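Long-range contacts in hypothetical protein (Staphylococcus aureus subsp. aureus, PDB 1QYI), which is of unknown function but probably acts as a hydrolase of the haloacid dehalogenase (HAD) superfamily, pairing a Rossmann-like core with a helical cap: residues 12-17 / 210-215; 18-23 / 54-59; 104-109 / 159-164; 146-151 / 167-172. All coordinates share one frame; numbering follows the deposited sequence.

Contact 1. Residues 12-17 / 210-215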
loop_
_atom_site.group_PDB
_atom_site.type_symbol
_atom_site.label_atom_id
_atom_site.label_comp_id
_atom_site.label_asym_id
_atom_site.label_seq_id
_atom_site.Cartn_x
_atom_site.Cartn_y
_atom_site.Cartn_z
ATOM N N PHE A 12 11.321 -2.278 -8.512
ATOM C CA PHE A 12 12.435 -1.711 -7.761
ATOM C C PHE A 12 12.261 -1.958 -6.267
ATOM O O PHE A 12 13.217 -2.296 -5.563
ATOM C CB PHE A 12 12.505 -0.203 -8.009
ATOM C CG PHE A 12 12.965 0.176 -9.399
ATOM C CD1 PHE A 12 14.323 0.142 -9.736
ATOM C CD2 PHE A 12 12.047 0.609 -10.357
ATOM C CE1 PHE A 12 14.765 0.539 -11.006
ATOM C CE2 PHE A 12 12.478 1.008 -11.626
ATOM C CZ PHE A 12 13.847 0.974 -11.954
ATOM N N LEU A 13 11.036 -1.772 -5.784
ATOM C CA LEU A 13 10.724 -1.954 -4.366
ATOM C C LEU A 13 9.549 -2.910 -4.186
ATOM O O LEU A 13 8.799 -3.160 -5.124
ATOM C CB LEU A 13 10.358 -0.608 -3.748
ATOM C CG LEU A 13 11.223 0.622 -4.046
ATOM C CD1 LEU A 13 10.539 1.832 -3.431
ATOM C CD2 LEU A 13 12.643 0.462 -3.488
ATOM N N SER A 14 9.387 -3.452 -2.986
ATOM C CA SER A 14 8.266 -4.343 -2.743
ATOM C C SER A 14 7.299 -3.643 -1.807
ATOM O O SER A 14 7.586 -2.545 -1.335
ATOM C CB SER A 14 8.736 -5.671 -2.147
ATOM O OG SER A 14 9.570 -5.469 -1.023
ATOM N N GLU A 15 6.151 -4.264 -1.554
ATOM C CA GLU A 15 5.133 -3.677 -0.683
ATOM C C GLU A 15 5.158 -4.221 0.739
ATOM O O GLU A 15 4.356 -3.806 1.573
ATOM C CB GLU A 15 3.744 -3.920 -1.270
ATOM C CG GLU A 15 3.448 -3.166 -2.551
ATOM C CD GLU A 15 2.104 -3.555 -3.142
ATOM O OE1 GLU A 15 1.915 -4.755 -3.443
ATOM O OE2 GLU A 15 1.239 -2.666 -3.310
ATOM N N GLU A 16 6.079 -5.148 1.001
ATOM C CA GLU A 16 6.214 -5.790 2.311
ATOM C C GLU A 16 6.155 -4.849 3.508
ATOM O O GLU A 16 5.429 -5.104 4.473
ATOM C CB GLU A 16 7.529 -6.577 2.372
ATOM C CG GLU A 16 7.545 -7.829 1.504
ATOM C CD GLU A 16 6.469 -8.825 1.908
ATOM O OE1 GLU A 16 6.430 -9.232 3.091
ATOM O OE2 GLU A 16 5.666 -9.208 1.037
ATOM N N ARG A 17 6.932 -3.769 3.449
ATOM C CA ARG A 17 6.986 -2.798 4.531
ATOM C C ARG A 17 5.585 -2.295 4.877
ATOM O O ARG A 17 5.306 -1.983 6.031
ATOM C CB ARG A 17 7.879 -1.621 4.136
ATOM C CG ARG A 17 8.715 -1.056 5.273
ATOM C CD ARG A 17 10.050 -1.784 5.424
ATOM N NE ARG A 17 10.078 -2.701 6.563
ATOM C CZ ARG A 17 11.188 -3.051 7.218
ATOM N NH1 ARG A 17 12.365 -2.565 6.858
ATOM N NH2 ARG A 17 11.126 -3.886 8.245
ATOM N N GLN A 210 13.328 2.977 4.942
ATOM C CA GLN A 210 13.888 1.636 5.075
ATOM C C GLN A 210 13.054 0.688 4.243
ATOM O O GLN A 210 12.696 -0.405 4.686
ATOM C CB GLN A 210 13.877 1.174 6.531
ATOM C CG GLN A 210 14.251 2.268 7.509
ATOM C CD GLN A 210 14.511 1.745 8.897
ATOM O OE1 GLN A 210 14.598 2.515 9.847
ATOM N NE2 GLN A 210 14.656 0.429 9.020
ATOM N N GLU A 211 12.742 1.123 3.029
ATOM C CA GLU A 211 11.932 0.350 2.103
ATOM C C GLU A 211 12.688 -0.917 1.666
ATOM O O GLU A 211 13.914 -0.920 1.522
ATOM C CB GLU A 211 11.580 1.236 0.899
ATOM C CG GLU A 211 10.311 0.852 0.145
ATOM C CD GLU A 211 9.019 1.339 0.817
ATOM O OE1 GLU A 211 8.883 2.549 1.082
ATOM O OE2 GLU A 211 8.125 0.511 1.070
ATOM N N ILE A 212 11.935 -1.997 1.484
ATOM C CA ILE A 212 12.472 -3.291 1.067
ATOM C C ILE A 212 12.884 -3.265 -0.414
ATOM O O ILE A 212 12.051 -3.113 -1.307
ATOM C CB ILE A 212 11.432 -4.418 1.288
ATOM C CG1 ILE A 212 10.148 -3.858 1.903
ATOM C CG2 ILE A 212 11.988 -5.440 2.253
ATOM C CD1 ILE A 212 9.390 -2.805 1.056
ATOM N N ILE A 213 14.176 -3.424 -0.668
ATOM C CA ILE A 213 14.673 -3.396 -2.026
ATOM C C ILE A 213 14.489 -4.756 -2.694
ATOM O O ILE A 213 14.590 -5.797 -2.039
ATOM C CB ILE A 213 16.176 -3.037 -2.064
ATOM C CG1 ILE A 213 16.546 -2.094 -0.910
ATOM C CG2 ILE A 213 16.520 -2.447 -3.420
ATOM C CD1 ILE A 213 15.912 -0.714 -0.965
ATOM N N LEU A 214 14.220 -4.748 -3.997
ATOM C CA LEU A 214 14.043 -5.997 -4.725
ATOM C C LEU A 214 15.373 -6.386 -5.367
ATOM O O LEU A 214 15.727 -7.565 -5.414
ATOM C CB LEU A 214 12.946 -5.852 -5.785
ATOM C CG LEU A 214 11.481 -5.813 -5.322
ATOM C CD1 LEU A 214 10.635 -5.261 -6.453
ATOM C CD2 LEU A 214 10.986 -7.201 -4.911
ATOM N N ARG A 215 16.112 -5.386 -5.836
ATOM C CA ARG A 215 17.415 -5.606 -6.454
ATOM C C ARG A 215 18.458 -4.626 -5.899
ATOM O O ARG A 215 18.183 -3.433 -5.765
ATOM C CB ARG A 215 17.308 -5.440 -7.969
ATOM C CG ARG A 215 16.658 -6.608 -8.671
ATOM C CD ARG A 215 17.628 -7.250 -9.641
ATOM N NE ARG A 215 18.484 -8.249 -9.020
ATOM C CZ ARG A 215 19.656 -8.620 -9.519
ATOM N NH1 ARG A 215 20.102 -8.065 -10.635
ATOM N NH2 ARG A 215 20.374 -9.554 -8.915
#
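Leu-13 and Ile-213 face each other as the non-hydrogen-bonded pair of a single antiparallel bridge, their CA atoms 4.8 Å apart. The bridge is flanked by two backbone bonds, Leu-214 N to Phe-12 O (3.1 Å) and Ser-14 N to Ile-212 O (3.2 Å). Packing is tight around Ile-212 and Leu-214: Ile-212 CD1 lies 3.0 Å from Ser-14 O and Ile-212 CB 3.1 Å from Ser-14 OG, while Leu-214 CD1 lies 3.1 Å from Leu-13 O. Ile-212 CG1 nearly eclipses the backbone N (chi1 -1°), as modelled a strained position, and CD1 beyond it ends beside Ser-14 O. Serine is small enough to fit there, and its OG adds a weak bond to Ile-212 O. Arg-17 can reach across to the backbone of 210-215: bent at chi2 and chi3, it sends NH1 in the guanidinium plane to Gln-210 O (3.1 Å, 171° at the hydrogen), while NH2 salt-bridges Asp-20. The looser side belongs to solvent-exposed Ile-213, which points away from 12-17, and to Glu-15, which barely touches 210-215. Two linkers held side by side between the Rossmann-like core and an inserted helical domain are characteristic of HAD proteins with a C1-type cap.

Contact 2. Residues 18-23 / 54-59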
loop_
_atom_site.group_PDB
_atom_site.type_symbol
_atom_site.label_atom_id
_atom_site.label_comp_id
_atom_site.label_asym_id
_atom_site.label_seq_id
_atom_site.Cartn_x
_atom_site.Cartn_y
_atom_site.Cartn_z
ATOM N N CYS A 18 4.710 -2.209 3.874
ATOM C CA CYS A 18 3.348 -1.755 4.118
ATOM C C CYS A 18 2.697 -2.713 5.105
ATOM O O CYS A 18 2.126 -2.285 6.114
ATOM C CB CYS A 18 2.537 -1.713 2.817
ATOM S SG CYS A 18 2.908 -0.297 1.728
ATOM N N PHE A 19 2.796 -4.008 4.821
ATOM C CA PHE A 19 2.218 -5.028 5.693
ATOM C C PHE A 19 2.887 -4.971 7.076
ATOM O O PHE A 19 2.251 -5.255 8.098
ATOM C CB PHE A 19 2.391 -6.413 5.058
ATOM C CG PHE A 19 1.981 -6.470 3.605
ATOM C CD1 PHE A 19 0.767 -5.925 3.183
ATOM C CD2 PHE A 19 2.805 -7.074 2.659
ATOM C CE1 PHE A 19 0.383 -5.979 1.847
ATOM C CE2 PHE A 19 2.429 -7.133 1.320
ATOM C CZ PHE A 19 1.214 -6.584 0.911
ATOM N N ASP A 20 4.168 -4.603 7.096
ATOM C CA ASP A 20 4.921 -4.460 8.338
ATOM C C ASP A 20 4.286 -3.320 9.131
ATOM O O ASP A 20 3.803 -3.515 10.245
ATOM C CB ASP A 20 6.379 -4.080 8.054
ATOM C CG ASP A 20 7.271 -5.271 7.812
ATOM O OD1 ASP A 20 6.770 -6.405 7.593
ATOM O OD2 ASP A 20 8.501 -5.053 7.830
ATOM N N VAL A 21 4.292 -2.122 8.555
ATOM C CA VAL A 21 3.723 -0.976 9.246
ATOM C C VAL A 21 2.288 -1.310 9.646
ATOM O O VAL A 21 1.870 -1.013 10.764
ATOM C CB VAL A 21 3.753 0.296 8.387
ATOM C CG1 VAL A 21 3.111 1.445 9.144
ATOM C CG2 VAL A 21 5.200 0.640 8.047
ATOM N N SER A 22 1.539 -1.948 8.752
ATOM C CA SER A 22 0.174 -2.317 9.077
ATOM C C SER A 22 0.156 -3.137 10.382
ATOM O O SER A 22 -0.674 -2.887 11.272
ATOM C CB SER A 22 -0.450 -3.111 7.930
ATOM O OG SER A 22 -1.745 -3.592 8.290
ATOM N N ALA A 23 1.077 -4.097 10.505
ATOM C CA ALA A 23 1.174 -4.928 11.713
ATOM C C ALA A 23 1.547 -4.087 12.936
ATOM O O ALA A 23 0.920 -4.202 13.987
ATOM C CB ALA A 23 2.207 -6.041 11.514
ATOM N N ASP A 54 8.586 -10.339 13.946
ATOM C CA ASP A 54 7.911 -11.157 14.933
ATOM C C ASP A 54 6.504 -10.615 15.154
ATOM O O ASP A 54 5.524 -11.357 15.177
ATOM C CB ASP A 54 8.676 -11.131 16.249
ATOM C CG ASP A 54 7.968 -11.910 17.327
ATOM O OD1 ASP A 54 7.862 -13.151 17.187
ATOM O OD2 ASP A 54 7.491 -11.275 18.292
ATOM N N ILE A 55 6.420 -9.303 15.324
ATOM C CA ILE A 55 5.145 -8.635 15.552
ATOM C C ILE A 55 4.159 -8.982 14.434
ATOM O O ILE A 55 3.044 -9.443 14.695
ATOM C CB ILE A 55 5.388 -7.107 15.660
ATOM C CG1 ILE A 55 6.187 -6.844 16.947
ATOM C CG2 ILE A 55 4.069 -6.340 15.619
ATOM C CD1 ILE A 55 6.922 -5.519 17.013
ATOM N N ARG A 56 4.600 -8.773 13.196
ATOM C CA ARG A 56 3.807 -9.062 12.007
ATOM C C ARG A 56 3.338 -10.511 12.016
ATOM O O ARG A 56 2.189 -10.827 11.683
ATOM C CB ARG A 56 4.649 -8.826 10.758
ATOM C CG ARG A 56 3.950 -9.233 9.478
ATOM C CD ARG A 56 4.794 -8.931 8.257
ATOM N NE ARG A 56 4.224 -9.580 7.092
ATOM C CZ ARG A 56 4.557 -9.306 5.840
ATOM N NH1 ARG A 56 5.472 -8.380 5.581
ATOM N NH2 ARG A 56 3.964 -9.959 4.845
ATOM N N ASN A 57 4.255 -11.392 12.380
ATOM C CA ASN A 57 3.954 -12.800 12.439
ATOM C C ASN A 57 2.854 -13.074 13.454
ATOM O O ASN A 57 1.919 -13.821 13.173
ATOM C CB ASN A 57 5.202 -13.584 12.806
ATOM C CG ASN A 57 4.919 -15.047 12.974
ATOM O OD1 ASN A 57 4.364 -15.682 12.080
ATOM N ND2 ASN A 57 5.294 -15.600 14.123
ATOM N N ARG A 58 2.956 -12.470 14.634
ATOM C CA ARG A 58 1.945 -12.676 15.668
ATOM C C ARG A 58 0.586 -12.104 15.273
ATOM O O ARG A 58 -0.431 -12.792 15.354
ATOM C CB ARG A 58 2.373 -12.031 16.987
ATOM C CG ARG A 58 3.530 -12.689 17.702
ATOM C CD ARG A 58 3.658 -12.063 19.077
ATOM N NE ARG A 58 2.460 -12.334 19.879
ATOM C CZ ARG A 58 2.087 -11.631 20.944
ATOM N NH1 ARG A 58 2.813 -10.596 21.352
ATOM N NH2 ARG A 58 0.987 -11.966 21.604
ATOM N N ILE A 59 0.577 -10.839 14.859
ATOM C CA ILE A 59 -0.657 -10.159 14.472
ATOM C C ILE A 59 -1.392 -10.869 13.332
ATOM O O ILE A 59 -2.562 -11.214 13.475
ATOM C CB ILE A 59 -0.382 -8.677 14.060
ATOM C CG1 ILE A 59 0.301 -7.924 15.203
ATOM C CG2 ILE A 59 -1.694 -7.974 13.711
ATOM C CD1 ILE A 59 -0.501 -7.913 16.503
#
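Arg-56 reaches across from helix 49-60 to run past Ala-23 and Asp-20 to Phe-19 on helix 16-31. The helices approach most closely at Ala-23, a residue small enough to let its CB come within 3.5 Å of Arg-56 CA. Arg-56 CB continues this packing, 3.8 Å from Ala-23 CB. CG, anti to the backbone N (chi1 174°), starts a chain that stays extended as far as NE and passes at the fringe of the same methyl. CD then comes to 3.3 Å from Asp-20 OD1. NE passes about equally far from Asp-20 OD1 (4.1 Å) and Phe-19 CB (4.2 Å). At the end, the guanidinium lays one face over the CB of Phe-19, which sits above its centre with CZ 3.7 Å away, and NH2 approaches Phe-19 CD2. NH1 makes a salt bridge to Asp-20 OD1 (3.1 Å, 165° at the hydrogen), with OD1 in the guanidinium plane but NH1 tilted out of the carboxylate plane on its anti side. A long cation suits this buried place because several acids can share it: NH1 also binds Glu-16 and NH2 binds Asp-63, while Asp-20 is held through OD2 by Arg-17. The two segments cross at 73°, with axes 8.8 Å apart. Helix 77-93 packs against Phe-19 and Ile-59, and helix 172-195 meets Cys-18 and Val-21.

Contact 3. Residues 104-109 / 159-164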
loop_
_atom_site.group_PDB
_atom_site.type_symbol
_atom_site.label_atom_id
_atom_site.label_comp_id
_atom_site.label_asym_id
_atom_site.label_seq_id
_atom_site.Cartn_x
_atom_site.Cartn_y
_atom_site.Cartn_z
ATOM N N PHE A 104 -17.526 3.672 26.463
ATOM C CA PHE A 104 -16.528 3.770 25.413
ATOM C C PHE A 104 -17.192 3.953 24.050
ATOM O O PHE A 104 -16.666 4.649 23.180
ATOM C CB PHE A 104 -15.669 2.503 25.412
ATOM C CG PHE A 104 -14.777 2.369 24.211
ATOM C CD1 PHE A 104 -13.557 3.043 24.151
ATOM C CD2 PHE A 104 -15.176 1.590 23.124
ATOM C CE1 PHE A 104 -12.746 2.946 23.027
ATOM C CE2 PHE A 104 -14.380 1.484 21.995
ATOM C CZ PHE A 104 -13.158 2.166 21.945
HETATM N N MSE A 105 -18.355 3.340 23.870
HETATM C CA MSE A 105 -19.065 3.426 22.593
HETATM C C MSE A 105 -19.873 4.701 22.369
HETATM O O MSE A 105 -20.178 5.037 21.227
HETATM C CB MSE A 105 -20.007 2.226 22.434
HETATM C CG MSE A 105 -19.332 0.860 22.491
HETATM SE SE MSE A 105 -18.499 0.306 20.823
HETATM C CE MSE A 105 -20.112 -0.096 19.820
ATOM N N TYR A 106 -20.217 5.416 23.435
ATOM C CA TYR A 106 -21.041 6.611 23.269
ATOM C C TYR A 106 -20.578 7.891 23.976
ATOM O O TYR A 106 -21.258 8.919 23.912
ATOM C CB TYR A 106 -22.476 6.272 23.694
ATOM C CG TYR A 106 -23.062 5.093 22.946
ATOM C CD1 TYR A 106 -23.414 5.207 21.604
ATOM C CD2 TYR A 106 -23.218 3.850 23.564
ATOM C CE1 TYR A 106 -23.905 4.115 20.889
ATOM C CE2 TYR A 106 -23.709 2.747 22.853
ATOM C CZ TYR A 106 -24.047 2.891 21.516
ATOM O OH TYR A 106 -24.508 1.816 20.792
ATOM N N GLN A 107 -19.432 7.832 24.648
ATOM C CA GLN A 107 -18.906 8.998 25.358
ATOM C C GLN A 107 -18.504 10.068 24.332
ATOM O O GLN A 107 -18.002 9.753 23.246
ATOM C CB GLN A 107 -17.694 8.592 26.221
ATOM C CG GLN A 107 -17.529 9.336 27.562
ATOM C CD GLN A 107 -18.506 8.869 28.646
ATOM O OE1 GLN A 107 -18.309 9.135 29.840
ATOM N NE2 GLN A 107 -19.568 8.178 28.232
ATOM N N ASP A 108 -18.745 11.328 24.685
ATOM C CA ASP A 108 -18.433 12.463 23.824
ATOM C C ASP A 108 -16.937 12.636 23.580
ATOM O O ASP A 108 -16.543 13.300 22.625
ATOM C CB ASP A 108 -18.999 13.754 24.429
ATOM C CG ASP A 108 -20.514 13.855 24.302
ATOM O OD1 ASP A 108 -21.220 12.896 24.686
ATOM O OD2 ASP A 108 -21.001 14.901 23.823
ATOM N N GLU A 109 -16.099 12.051 24.431
ATOM C CA GLU A 109 -14.661 12.191 24.246
ATOM C C GLU A 109 -14.172 11.355 23.070
ATOM O O GLU A 109 -14.775 10.344 22.718
ATOM C CB GLU A 109 -13.905 11.795 25.514
ATOM C CG GLU A 109 -14.145 12.719 26.709
ATOM C CD GLU A 109 -13.355 12.295 27.941
ATOM O OE1 GLU A 109 -13.564 11.156 28.426
ATOM O OE2 GLU A 109 -12.527 13.103 28.425
ATOM N N LEU A 159 -21.316 -7.240 21.338
ATOM C CA LEU A 159 -21.421 -6.235 22.378
ATOM C C LEU A 159 -22.857 -5.970 22.820
ATOM O O LEU A 159 -23.105 -5.118 23.673
ATOM C CB LEU A 159 -20.761 -4.944 21.900
ATOM C CG LEU A 159 -19.246 -4.863 22.124
ATOM C CD1 LEU A 159 -18.569 -6.198 21.841
ATOM C CD2 LEU A 159 -18.688 -3.768 21.234
ATOM N N HIS A 160 -23.795 -6.724 22.252
ATOM C CA HIS A 160 -25.217 -6.591 22.570
ATOM C C HIS A 160 -25.708 -5.156 22.478
ATOM O O HIS A 160 -26.429 -4.676 23.351
ATOM C CB HIS A 160 -25.516 -7.151 23.967
ATOM C CG HIS A 160 -25.481 -8.650 24.031
ATOM N ND1 HIS A 160 -26.400 -9.439 23.383
ATOM C CD2 HIS A 160 -24.600 -9.490 24.622
ATOM C CE1 HIS A 160 -26.086 -10.713 23.567
ATOM N NE2 HIS A 160 -25.001 -10.770 24.311
ATOM N N VAL A 161 -25.314 -4.478 21.406
ATOM C CA VAL A 161 -25.719 -3.101 21.181
ATOM C C VAL A 161 -26.335 -3.005 19.787
ATOM O O VAL A 161 -26.432 -4.011 19.085
ATOM C CB VAL A 161 -24.514 -2.144 21.300
ATOM C CG1 VAL A 161 -23.682 -2.182 20.027
ATOM C CG2 VAL A 161 -24.999 -0.751 21.605
ATOM N N SER A 162 -26.745 -1.808 19.380
ATOM C CA SER A 162 -27.369 -1.643 18.068
ATOM C C SER A 162 -26.681 -0.631 17.159
ATOM O O SER A 162 -26.809 -0.698 15.935
ATOM C CB SER A 162 -28.841 -1.255 18.242
ATOM O OG SER A 162 -28.973 -0.102 19.051
ATOM N N ASP A 163 -25.953 0.304 17.761
ATOM C CA ASP A 163 -25.246 1.333 17.002
ATOM C C ASP A 163 -24.081 0.699 16.218
ATOM O O ASP A 163 -24.268 0.241 15.087
ATOM C CB ASP A 163 -24.750 2.434 17.957
ATOM C CG ASP A 163 -24.534 3.771 17.256
ATOM O OD1 ASP A 163 -24.623 4.822 17.935
ATOM O OD2 ASP A 163 -24.270 3.771 16.033
ATOM N N ALA A 164 -22.895 0.648 16.814
ATOM C CA ALA A 164 -21.729 0.068 16.147
ATOM C C ALA A 164 -21.213 0.923 14.982
ATOM O O ALA A 164 -20.491 0.420 14.117
ATOM C CB ALA A 164 -22.052 -1.349 15.657
#
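Met-105 and Ala-164 mark the nearest backbone approach, yet their CA atoms remain 7.7 Å apart, and no hydrogen bond joins the two segments. One segment begins in helix 98-106 and runs on as loop. The other is an irregular loop that leaves helix 144-158 through His-160, which has positive phi (51°), and turns again at Ala-164, also with positive phi (70°). Side chains therefore span the gap. Met-105, modelled as selenomethionine, has a flexible chain bent at chi2 and chi3 that curls into the loop. Its SE rests 4.1 Å from Leu-159 CD2, while CE sits 4.1 Å from Val-161 CG1 and 4.0 Å from Ala-164 CA, so one unbranched apolar chain touches three residues of the loop. Met-105 CB also lies over one face of the Tyr-106 ring, toward its rim. That ring, long and flat enough to reach the loop, meets it with its edge, and valine offers it a compact methyl: Tyr-106 and Val-161 point tip to tip, with CZ 3.8 Å from CG2, although the still closer approach of the hydroxyl is doubtful. Asp-163 slides past in the opposite direction, OD1 3.1 Å from Tyr-106 CE1; its OD2 is bonded to Thr-165 OG1. Helix 77-93 packs against Phe-104 and Leu-159, Leu-166 adds to the cover of Met-105, and Ala-164 rests on Glu-152 and Thr-156 of helix 144-158.

Contact 4. Residues 146-151 / 167-172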
loop_
_atom_site.group_PDB
_atom_site.type_symbol
_atom_site.label_atom_id
_atom_site.label_comp_id
_atom_site.label_asym_id
_atom_site.label_seq_id
_atom_site.Cartn_x
_atom_site.Cartn_y
_atom_site.Cartn_z
ATOM N N ASN A 146 -19.001 -5.349 1.985
ATOM C CA ASN A 146 -19.527 -6.530 2.675
ATOM C C ASN A 146 -18.714 -6.859 3.922
ATOM O O ASN A 146 -19.264 -7.286 4.936
ATOM C CB ASN A 146 -19.508 -7.740 1.729
ATOM C CG ASN A 146 -20.224 -7.470 0.422
ATOM O OD1 ASN A 146 -21.419 -7.179 0.413
ATOM N ND2 ASN A 146 -19.498 -7.563 -0.693
ATOM N N ILE A 147 -17.401 -6.677 3.833
ATOM C CA ILE A 147 -16.519 -6.952 4.962
ATOM C C ILE A 147 -16.843 -6.003 6.107
ATOM O O ILE A 147 -16.889 -6.412 7.265
ATOM C CB ILE A 147 -15.039 -6.776 4.571
ATOM C CG1 ILE A 147 -14.661 -7.808 3.501
ATOM C CG2 ILE A 147 -14.150 -6.904 5.809
ATOM C CD1 ILE A 147 -13.306 -7.591 2.880
ATOM N N TYR A 148 -17.061 -4.732 5.782
ATOM C CA TYR A 148 -17.393 -3.738 6.798
ATOM C C TYR A 148 -18.746 -4.021 7.442
ATOM O O TYR A 148 -18.960 -3.722 8.615
ATOM C CB TYR A 148 -17.370 -2.325 6.196
ATOM C CG TYR A 148 -16.013 -1.671 6.292
ATOM C CD1 TYR A 148 -14.974 -2.035 5.435
ATOM C CD2 TYR A 148 -15.735 -0.761 7.316
ATOM C CE1 TYR A 148 -13.685 -1.517 5.602
ATOM C CE2 TYR A 148 -14.454 -0.241 7.490
ATOM C CZ TYR A 148 -13.432 -0.624 6.636
ATOM O OH TYR A 148 -12.160 -0.142 6.851
ATOM N N ALA A 149 -19.654 -4.604 6.668
ATOM C CA ALA A 149 -20.982 -4.937 7.167
ATOM C C ALA A 149 -20.885 -6.081 8.180
ATOM O O ALA A 149 -21.555 -6.062 9.211
ATOM C CB ALA A 149 -21.900 -5.331 6.006
ATOM N N ALA A 150 -20.049 -7.074 7.885
ATOM C CA ALA A 150 -19.866 -8.212 8.782
ATOM C C ALA A 150 -19.266 -7.722 10.094
ATOM O O ALA A 150 -19.692 -8.127 11.178
ATOM C CB ALA A 150 -18.945 -9.242 8.140
ATOM N N LEU A 151 -18.273 -6.845 9.984
ATOM C CA LEU A 151 -17.600 -6.280 11.147
ATOM C C LEU A 151 -18.580 -5.543 12.048
ATOM O O LEU A 151 -18.463 -5.595 13.273
ATOM C CB LEU A 151 -16.493 -5.319 10.696
ATOM C CG LEU A 151 -15.939 -4.351 11.744
ATOM C CD1 LEU A 151 -15.389 -5.132 12.915
ATOM C CD2 LEU A 151 -14.864 -3.477 11.122
ATOM N N PHE A 167 -17.293 1.683 14.355
ATOM C CA PHE A 167 -16.491 0.810 13.503
ATOM C C PHE A 167 -16.710 1.078 12.014
ATOM O O PHE A 167 -16.232 0.328 11.161
ATOM C CB PHE A 167 -16.826 -0.660 13.791
ATOM C CG PHE A 167 -16.537 -1.092 15.198
ATOM C CD1 PHE A 167 -15.246 -1.004 15.713
ATOM C CD2 PHE A 167 -17.561 -1.564 16.017
ATOM C CE1 PHE A 167 -14.974 -1.374 17.027
ATOM C CE2 PHE A 167 -17.305 -1.935 17.335
ATOM C CZ PHE A 167 -16.008 -1.837 17.841
ATOM N N SER A 168 -17.446 2.138 11.709
ATOM C CA SER A 168 -17.731 2.499 10.329
ATOM C C SER A 168 -16.471 2.882 9.566
ATOM O O SER A 168 -15.496 3.360 10.142
ATOM C CB SER A 168 -18.709 3.678 10.280
ATOM O OG SER A 168 -18.091 4.873 10.765
ATOM N N LEU A 169 -16.513 2.665 8.258
ATOM C CA LEU A 169 -15.408 2.995 7.383
ATOM C C LEU A 169 -15.156 4.505 7.450
ATOM O O LEU A 169 -16.096 5.291 7.570
ATOM C CB LEU A 169 -15.764 2.579 5.961
ATOM C CG LEU A 169 -14.795 3.035 4.883
ATOM C CD1 LEU A 169 -13.389 2.567 5.236
ATOM C CD2 LEU A 169 -15.232 2.490 3.536
ATOM N N LYS A 170 -13.891 4.911 7.383
ATOM C CA LYS A 170 -13.551 6.329 7.449
ATOM C C LYS A 170 -14.105 6.975 8.727
ATOM O O LYS A 170 -14.256 8.197 8.808
ATOM C CB LYS A 170 -14.094 7.054 6.210
ATOM C CG LYS A 170 -13.312 6.808 4.920
ATOM C CD LYS A 170 -12.088 7.713 4.846
ATOM C CE LYS A 170 -11.311 7.525 3.544
ATOM N NZ LYS A 170 -12.181 7.652 2.334
ATOM N N GLY A 171 -14.398 6.150 9.729
ATOM C CA GLY A 171 -14.927 6.660 10.984
ATOM C C GLY A 171 -13.855 7.282 11.856
ATOM O O GLY A 171 -12.695 7.369 11.456
ATOM N N ALA A 172 -14.237 7.724 13.049
ATOM C CA ALA A 172 -13.271 8.329 13.950
ATOM C C ALA A 172 -12.173 7.320 14.298
ATOM O O ALA A 172 -10.990 7.666 14.316
ATOM C CB ALA A 172 -13.961 8.823 15.223
#
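A type II beta turn from Ser-168 to Gly-171 leads into helix 172-195, and its Leu-169 packs against Tyr-148 on helix 144-158. The two side chains cross at about a right angle. Leu-169 CB lies over one ring face, 3.5 Å from Tyr-148 CE2, and the backbone comes equally close, with Leu-169 CA 3.4 Å from that same CE2. Leu-169 CG is anti to the backbone N (chi1 172°), over the ring toward its rim; CD1 beyond it lies 3.4 Å from Tyr-148 OH. A broad ring suits this place because it can take both the turn backbone and a branched side chain, while its hydroxyl hydrogen-bonds weakly to Asp-79. Both helices belong to the helical insertion that forms the probable cap of this HAD-like protein, and the turn ends the loop between them. Lys-170 takes the positive phi (56°) of the turn's third position. Gly-171 closes the turn through a weak bond from its N to Ser-168 O, has no CB to crowd that oxygen, and N-caps helix 172-195. One helical turn after Tyr-148, Leu-151 CG packs against Phe-167 CB, 4.3 Å away, with Ile-83 and Ser-86 of helix 77-93 also against Leu-151.

Contact 1 pairs the two ends of the long insertion of helices and loops, without strands, that separates strand 3-6 from the other strands along the chain; the other three lie within that insertion. Within it contact 2 comes first and shares helix 16-31 with contact 1, their centres about 15 Å apart and joined by a salt bridge. Contacts 3 and 4 follow with alternating segments, about 14 Å apart between centres, and touch where Met-105 CE packs on Phe-167 CE2. They lie across the chain's centre from contact 1, whose centre is about 40 Å from that of contact 3. The insertion thus forms a helical body attached to the core through paired linkers, consistent with a cap.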